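Local coordinates for shikimate kinase (Bacteroides thetaiotaomicron, PDB 3VAA), which probably catalyses the magnesium-dependent transfer of phosphate from ATP to the 3-hydroxyl group of shikimate, a step on the route to chorismate, at residues M112-M115 with N116-G119; V130-R133 with R134-A138. One frame throughout, in Å; residues are numbered along the deposited sequence.

Interaction 1: residues M112-M115 with N116-G119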
ATOM      1  N   MET A 112       1.563  -3.188  11.744  1.00 21.56           N
ATOM      2  CA  MET A 112       1.019  -1.826  11.761  1.00 23.09           C
ATOM      3  C   MET A 112       1.597  -1.051  12.934  1.00 23.87           C
ATOM      4  O   MET A 112       2.025   0.087  12.777  1.00 24.17           O
ATOM      5  CB  MET A 112      -0.507  -1.811  11.803  1.00 24.88           C
ATOM      6  CG  MET A 112      -1.124  -0.377  11.706  1.00 30.22           C
ATOM      7  SD  MET A 112      -0.630   0.552  10.228  1.00 39.31           S
ATOM      8  CE  MET A 112      -0.816  -0.783   9.232  1.00 20.15           C
ATOM      9  N   GLU A 113       1.644  -1.683  14.102  1.00 25.53           N
ATOM     10  CA  GLU A 113       2.175  -1.047  15.292  1.00 27.50           C
ATOM     11  C   GLU A 113       3.656  -0.710  15.062  1.00 25.83           C
ATOM     12  O   GLU A 113       4.139   0.360  15.460  1.00 25.67           O
ATOM     13  CB  GLU A 113       1.967  -1.976  16.483  1.00 28.91           C
ATOM     14  CG  GLU A 113       2.551  -1.536  17.790  1.00 37.70           C
ATOM     15  CD  GLU A 113       2.428  -2.632  18.843  1.00 44.86           C
ATOM     16  OE1 GLU A 113       1.354  -2.746  19.468  1.00 52.98           O
ATOM     17  OE2 GLU A 113       3.410  -3.381  19.040  1.00 45.94           O
ATOM     18  N   PHE A 114       4.365  -1.614  14.387  1.00 23.71           N
ATOM     19  CA  PHE A 114       5.778  -1.427  14.093  1.00 21.74           C
ATOM     20  C   PHE A 114       6.016  -0.266  13.140  1.00 21.46           C
ATOM     21  O   PHE A 114       6.872   0.603  13.387  1.00 23.29           O
ATOM     22  CB  PHE A 114       6.381  -2.735  13.594  1.00 21.94           C
ATOM     23  CG  PHE A 114       7.802  -2.610  13.143  1.00 21.80           C
ATOM     24  CD1 PHE A 114       8.831  -2.539  14.070  1.00 24.66           C
ATOM     25  CD2 PHE A 114       8.107  -2.589  11.800  1.00 24.27           C
ATOM     26  CE1 PHE A 114      10.157  -2.414  13.646  1.00 24.19           C
ATOM     27  CE2 PHE A 114       9.417  -2.475  11.354  1.00 24.22           C
ATOM     28  CZ  PHE A 114      10.448  -2.398  12.287  1.00 24.78           C
ATOM     29  N   MET A 115       5.228  -0.204  12.077  1.00 20.74           N
ATOM     30  CA  MET A 115       5.310   0.907  11.152  1.00 21.38           C
ATOM     31  C   MET A 115       4.987   2.225  11.892  1.00 22.72           C
ATOM     32  O   MET A 115       5.691   3.219  11.715  1.00 22.20           O
ATOM     33  CB  MET A 115       4.361   0.694   9.973  1.00 21.07           C
ATOM     34  CG  MET A 115       4.890  -0.312   8.979  1.00 21.17           C
ATOM     35  SD  MET A 115       3.906  -0.452   7.481  1.00 23.16           S
ATOM     36  CE  MET A 115       2.550  -1.473   8.003  1.00 23.51           C
ATOM     37  N   ASN A 116       3.949   2.224  12.732  1.00 22.79           N
ATOM     38  CA  ASN A 116       3.613   3.433  13.484  1.00 25.65           C
ATOM     39  C   ASN A 116       4.791   3.943  14.338  1.00 28.60           C
ATOM     40  O   ASN A 116       5.034   5.145  14.399  1.00 29.70           O
ATOM     41  CB  ASN A 116       2.350   3.229  14.351  1.00 26.73           C
ATOM     42  CG  ASN A 116       1.048   3.439  13.569  1.00 28.13           C
ATOM     43  OD1 ASN A 116       0.989   4.253  12.651  1.00 31.84           O
ATOM     44  ND2 ASN A 116      -0.015   2.770  13.999  1.00 29.55           N
ATOM     45  N   ARG A 117       5.515   3.029  14.977  1.00 28.46           N
ATOM     46  CA  ARG A 117       6.658   3.388  15.832  1.00 31.05           C
ATOM     47  C   ARG A 117       7.896   3.836  15.073  1.00 31.25           C
ATOM     48  O   ARG A 117       8.683   4.625  15.597  1.00 33.20           O
ATOM     49  CB  ARG A 117       7.101   2.209  16.701  1.00 32.16           C
ATOM     50  CG  ARG A 117       6.098   1.708  17.706  1.00 40.52           C
ATOM     51  CD  ARG A 117       6.791   0.837  18.776  1.00 47.74           C
ATOM     52  NE  ARG A 117       7.571  -0.269  18.217  1.00 52.59           N
ATOM     53  CZ  ARG A 117       7.103  -1.495  17.988  1.00 57.12           C
ATOM     54  NH1 ARG A 117       5.836  -1.803  18.250  1.00 59.92           N
ATOM     55  NH2 ARG A 117       7.907  -2.422  17.480  1.00 58.75           N
ATOM     56  N   THR A 118       8.084   3.341  13.856  1.00 28.33           N
ATOM     57  CA  THR A 118       9.316   3.619  13.104  1.00 28.41           C
ATOM     58  C   THR A 118       9.236   4.686  12.009  1.00 28.97           C
ATOM     59  O   THR A 118      10.272   5.170  11.565  1.00 31.15           O
ATOM     60  CB  THR A 118       9.912   2.345  12.496  1.00 27.33           C
ATOM     61  OG1 THR A 118       8.974   1.739  11.595  1.00 27.76           O
ATOM     62  CG2 THR A 118      10.270   1.345  13.605  1.00 27.12           C
ATOM     63  N   GLY A 119       8.032   5.066  11.590  1.00 27.74           N
ATOM     64  CA  GLY A 119       7.887   6.085  10.570  1.00 28.42           C
ATOM     65  C   GLY A 119       6.482   6.636  10.544  1.00 28.78           C
ATOM     66  O   GLY A 119       5.648   6.224  11.344  1.00 30.77           O
TER
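Glu113 and Arg117, one helical turn apart, form an i to i+4 salt bridge along the outer side of the helix. Glu113 OE2 lies 3.0 Å from Arg117 NH1, and the carboxylate plane is turned 56° from the guanidinium, so one oxygen meets one nitrogen and the two groups do not pair flat. The arginine reaches back because its chain bends at chi3 (-54°). This brings the edge of its guanidinium to the acid, while one face looks onto Phe114 CA.

The aromatic contacts centre on Phe114. Its CG stands anti to the backbone N and beside the carbonyl carbon (chi1 175°), a torsion that sets the ring beside Thr118. Methyl CG2 of Thr118 makes a CH-pi contact over one face, 4.1 Å from the centroid of the Phe114 ring and displaced toward the rim. Arg117 NH2 comes instead to the ring edge, 3.5 Å from Phe114 CD1, with the two planes steeply inclined.

Backbone bonds from Asn116 N to Met112 O and from Arg117 N to Glu113 O continue the alpha-helical pattern. In the C-terminal last turn Phe114 O accepts two bonds, from Thr118 N and, also at 3.0 Å, from Thr118 OG1. The hydroxyl thus turns back onto its own helix and ties the side chain to the carbonyl four residues earlier. Met115 O receives Gly119 N at 3.0 Å and a weaker bond from Thr118 N, as the chain leaves helical geometry at Gly119.

Asn116 ND2 passes near Met112 CG, but its amide is held by Gln170 and Gln172. Met112 and Met115 pack the buried side of helix 111-118 onto strands 27-31 and 120-125 of the parallel sheet of this P-loop kinase fold, touching Thr31 and Thr121, whereas Phe114 stacks on His89 of helix 68-91.

Interaction 2: residues V130-R133 with R134-A138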
ATOM      1  N   VAL A 130     -14.670   4.236  -6.073  1.00 27.24           N
ATOM      2  CA  VAL A 130     -13.446   4.581  -6.781  1.00 26.04           C
ATOM      3  C   VAL A 130     -12.587   3.349  -6.945  1.00 25.63           C
ATOM      4  O   VAL A 130     -12.012   3.150  -8.010  1.00 24.85           O
ATOM      5  CB  VAL A 130     -12.670   5.717  -6.085  1.00 24.55           C
ATOM      6  CG1 VAL A 130     -11.325   5.928  -6.785  1.00 27.55           C
ATOM      7  CG2 VAL A 130     -13.514   7.012  -6.060  1.00 27.09           C
ATOM      8  N   LEU A 131     -12.484   2.510  -5.897  1.00 24.61           N
ATOM      9  CA  LEU A 131     -11.730   1.252  -6.023  1.00 25.46           C
ATOM     10  C   LEU A 131     -12.339   0.376  -7.131  1.00 25.21           C
ATOM     11  O   LEU A 131     -11.610  -0.239  -7.931  1.00 26.06           O
ATOM     12  CB  LEU A 131     -11.708   0.490  -4.692  1.00 26.16           C
ATOM     13  CG  LEU A 131     -10.859   1.120  -3.601  1.00 24.56           C
ATOM     14  CD1 LEU A 131     -10.982   0.307  -2.329  1.00 22.28           C
ATOM     15  CD2 LEU A 131      -9.370   1.229  -4.045  1.00 24.25           C
ATOM     16  N   PHE A 132     -13.677   0.334  -7.164  1.00 26.82           N
ATOM     17  CA  PHE A 132     -14.433  -0.425  -8.168  1.00 27.89           C
ATOM     18  C   PHE A 132     -14.038   0.022  -9.568  1.00 28.48           C
ATOM     19  O   PHE A 132     -13.643  -0.806 -10.420  1.00 29.07           O
ATOM     20  CB  PHE A 132     -15.941  -0.260  -7.908  1.00 29.13           C
ATOM     21  CG  PHE A 132     -16.832  -0.955  -8.913  1.00 29.34           C
ATOM     22  CD1 PHE A 132     -17.118  -2.315  -8.787  1.00 31.30           C
ATOM     23  CD2 PHE A 132     -17.407  -0.247  -9.953  1.00 34.19           C
ATOM     24  CE1 PHE A 132     -17.946  -2.964  -9.695  1.00 37.17           C
ATOM     25  CE2 PHE A 132     -18.251  -0.891 -10.871  1.00 38.65           C
ATOM     26  CZ  PHE A 132     -18.514  -2.258 -10.738  1.00 36.04           C
ATOM     27  N   ARG A 133     -14.126   1.320  -9.827  1.00 28.97           N
ATOM     28  CA  ARG A 133     -13.736   1.833 -11.148  1.00 28.63           C
ATOM     29  C   ARG A 133     -12.288   1.498 -11.497  1.00 27.73           C
ATOM     30  O   ARG A 133     -12.002   0.948 -12.568  1.00 28.24           O
ATOM     31  CB  ARG A 133     -13.920   3.341 -11.196  1.00 29.82           C
ATOM     32  CG  ARG A 133     -13.713   3.945 -12.575  1.00 31.12           C
ATOM     33  CD  ARG A 133     -13.878   5.432 -12.465  1.00 36.75           C
ATOM     34  NE  ARG A 133     -12.770   5.998 -11.699  1.00 34.10           N
ATOM     35  CZ  ARG A 133     -12.868   7.003 -10.834  1.00 35.47           C
ATOM     36  NH1 ARG A 133     -14.040   7.548 -10.555  1.00 42.96           N
ATOM     37  NH2 ARG A 133     -11.785   7.440 -10.215  1.00 37.77           N
ATOM     38  N   ARG A 134     -11.367   1.820 -10.590  1.00 25.25           N
ATOM     39  CA  ARG A 134      -9.953   1.589 -10.848  1.00 25.07           C
ATOM     40  C   ARG A 134      -9.613   0.128 -11.091  1.00 26.71           C
ATOM     41  O   ARG A 134      -8.851  -0.187 -11.991  1.00 26.64           O
ATOM     42  CB  ARG A 134      -9.088   2.102  -9.699  1.00 23.94           C
ATOM     43  CG  ARG A 134      -9.102   3.609  -9.540  1.00 26.19           C
ATOM     44  CD  ARG A 134      -8.314   3.998  -8.279  1.00 25.16           C
ATOM     45  NE  ARG A 134      -8.208   5.440  -8.123  1.00 24.90           N
ATOM     46  CZ  ARG A 134      -7.677   6.048  -7.065  1.00 26.40           C
ATOM     47  NH1 ARG A 134      -7.191   5.353  -6.040  1.00 26.21           N
ATOM     48  NH2 ARG A 134      -7.649   7.369  -7.022  1.00 26.19           N
ATOM     49  N   LEU A 135     -10.187  -0.764 -10.287  1.00 26.72           N
ATOM     50  CA  LEU A 135      -9.880  -2.181 -10.398  1.00 27.48           C
ATOM     51  C   LEU A 135     -10.514  -2.799 -11.637  1.00 28.90           C
ATOM     52  O   LEU A 135      -9.945  -3.712 -12.220  1.00 30.36           O
ATOM     53  CB  LEU A 135     -10.249  -2.916  -9.099  1.00 27.39           C
ATOM     54  CG  LEU A 135      -9.377  -2.489  -7.907  1.00 28.05           C
ATOM     55  CD1 LEU A 135      -9.901  -3.038  -6.588  1.00 23.78           C
ATOM     56  CD2 LEU A 135      -7.908  -2.888  -8.083  1.00 28.63           C
ATOM     57  N   ARG A 136     -11.683  -2.298 -12.029  1.00 30.27           N
ATOM     58  CA  ARG A 136     -12.340  -2.724 -13.275  1.00 31.39           C
ATOM     59  C   ARG A 136     -11.432  -2.442 -14.455  1.00 30.36           C
ATOM     60  O   ARG A 136     -11.246  -3.274 -15.347  1.00 30.76           O
ATOM     61  CB  ARG A 136     -13.614  -1.915 -13.504  1.00 33.70           C
ATOM     62  CG  ARG A 136     -14.918  -2.603 -13.246  1.00 40.38           C
ATOM     63  CD  ARG A 136     -16.046  -1.650 -13.667  1.00 39.07           C
ATOM     64  NE  ARG A 136     -17.030  -2.305 -14.511  1.00 43.26           N
ATOM     65  CZ  ARG A 136     -18.104  -1.703 -15.010  1.00 47.54           C
ATOM     66  NH1 ARG A 136     -18.343  -0.427 -14.730  1.00 49.68           N
ATOM     67  NH2 ARG A 136     -18.943  -2.379 -15.788  1.00 51.20           N
ATOM     68  N   ILE A 137     -10.891  -1.232 -14.472  1.00 28.47           N
ATOM     69  CA  ILE A 137     -10.002  -0.802 -15.551  1.00 29.86           C
ATOM     70  C   ILE A 137      -8.681  -1.560 -15.535  1.00 30.96           C
ATOM     71  O   ILE A 137      -8.086  -1.804 -16.585  1.00 31.27           O
ATOM     72  CB  ILE A 137      -9.757   0.712 -15.468  1.00 29.80           C
ATOM     73  CG1 ILE A 137     -11.050   1.453 -15.786  1.00 30.40           C
ATOM     74  CG2 ILE A 137      -8.707   1.132 -16.460  1.00 31.97           C
ATOM     75  CD1 ILE A 137     -11.547   1.243 -17.199  1.00 31.45           C
ATOM     76  N   ALA A 138      -8.242  -1.948 -14.338  1.00 30.18           N
ATOM     77  CA  ALA A 138      -7.007  -2.711 -14.162  1.00 32.48           C
ATOM     78  C   ALA A 138      -7.285  -4.208 -13.932  1.00 34.19           C
ATOM     79  O   ALA A 138      -6.422  -4.919 -13.411  1.00 35.21           O
ATOM     80  CB  ALA A 138      -6.233  -2.167 -12.964  1.00 31.35           C
TER
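Arg134 lies alongside Val130, its partner one turn earlier in the helix, and both side chains point the same way. From CB the arginine starts close to the carbonyl of that residue, and Arg134 CG comes within 3.3 Å of Val130 O, the same oxygen that accepts the backbone bond from Arg134 N. Arg134 CD then passes 3.9 Å from Val130 CG1. With chi2 and chi3 near 180° the chain runs straight on, and Arg134 NE arrives 3.4 Å from Val130 CG1, which sits over one face of the guanidinium toward its rim. The charged end goes on to a salt bridge from NE to Glu181, a carboxylate shared with Arg133, and to hydrogen bonds from NH1 to Gly35 O and NH2 to Ala177 O. Gly35 belongs to the P-loop (Walker A) of this nucleoside-monophosphate-kinase-like fold and is predicted to bind ATP, so Arg134 joins helix 128-137 directly to that loop.

Next along the helix, Leu135 CG rests 3.2 Å from Leu131 O, the acceptor of its own backbone N-H.

On another side, Arg136 CD meets the Phe132 ring at CE2, 3.6 Å away. The guanidinium plane is inclined 35° to the ring, with Phe132 CZ over one of its faces. Leu153 of helix 150-168 touches both side chains.

Overall arrangement
From the N terminus, the chain passes through strand 27-31, the P-loop and helix 68-91 before reaching interaction 1 in helix 111-118. Strand 120-125 follows directly, and interaction 2 comes in helix 128-137 beyond it. Each contact joins consecutive residues of one helix, so neither closes a long loop; they are in series, without nesting or crossing. The centres of interaction 1 and interaction 2 are about 29 Å apart, on opposite sides of the chain's centre. Their nearest atoms are about 15 Å apart. Interaction 1 lies against strands 27-31 and 120-125 of the parallel sheet and helix 68-91, whereas interaction 2 connects the P-loop with helix 150-168 and the segment after strand 173-176.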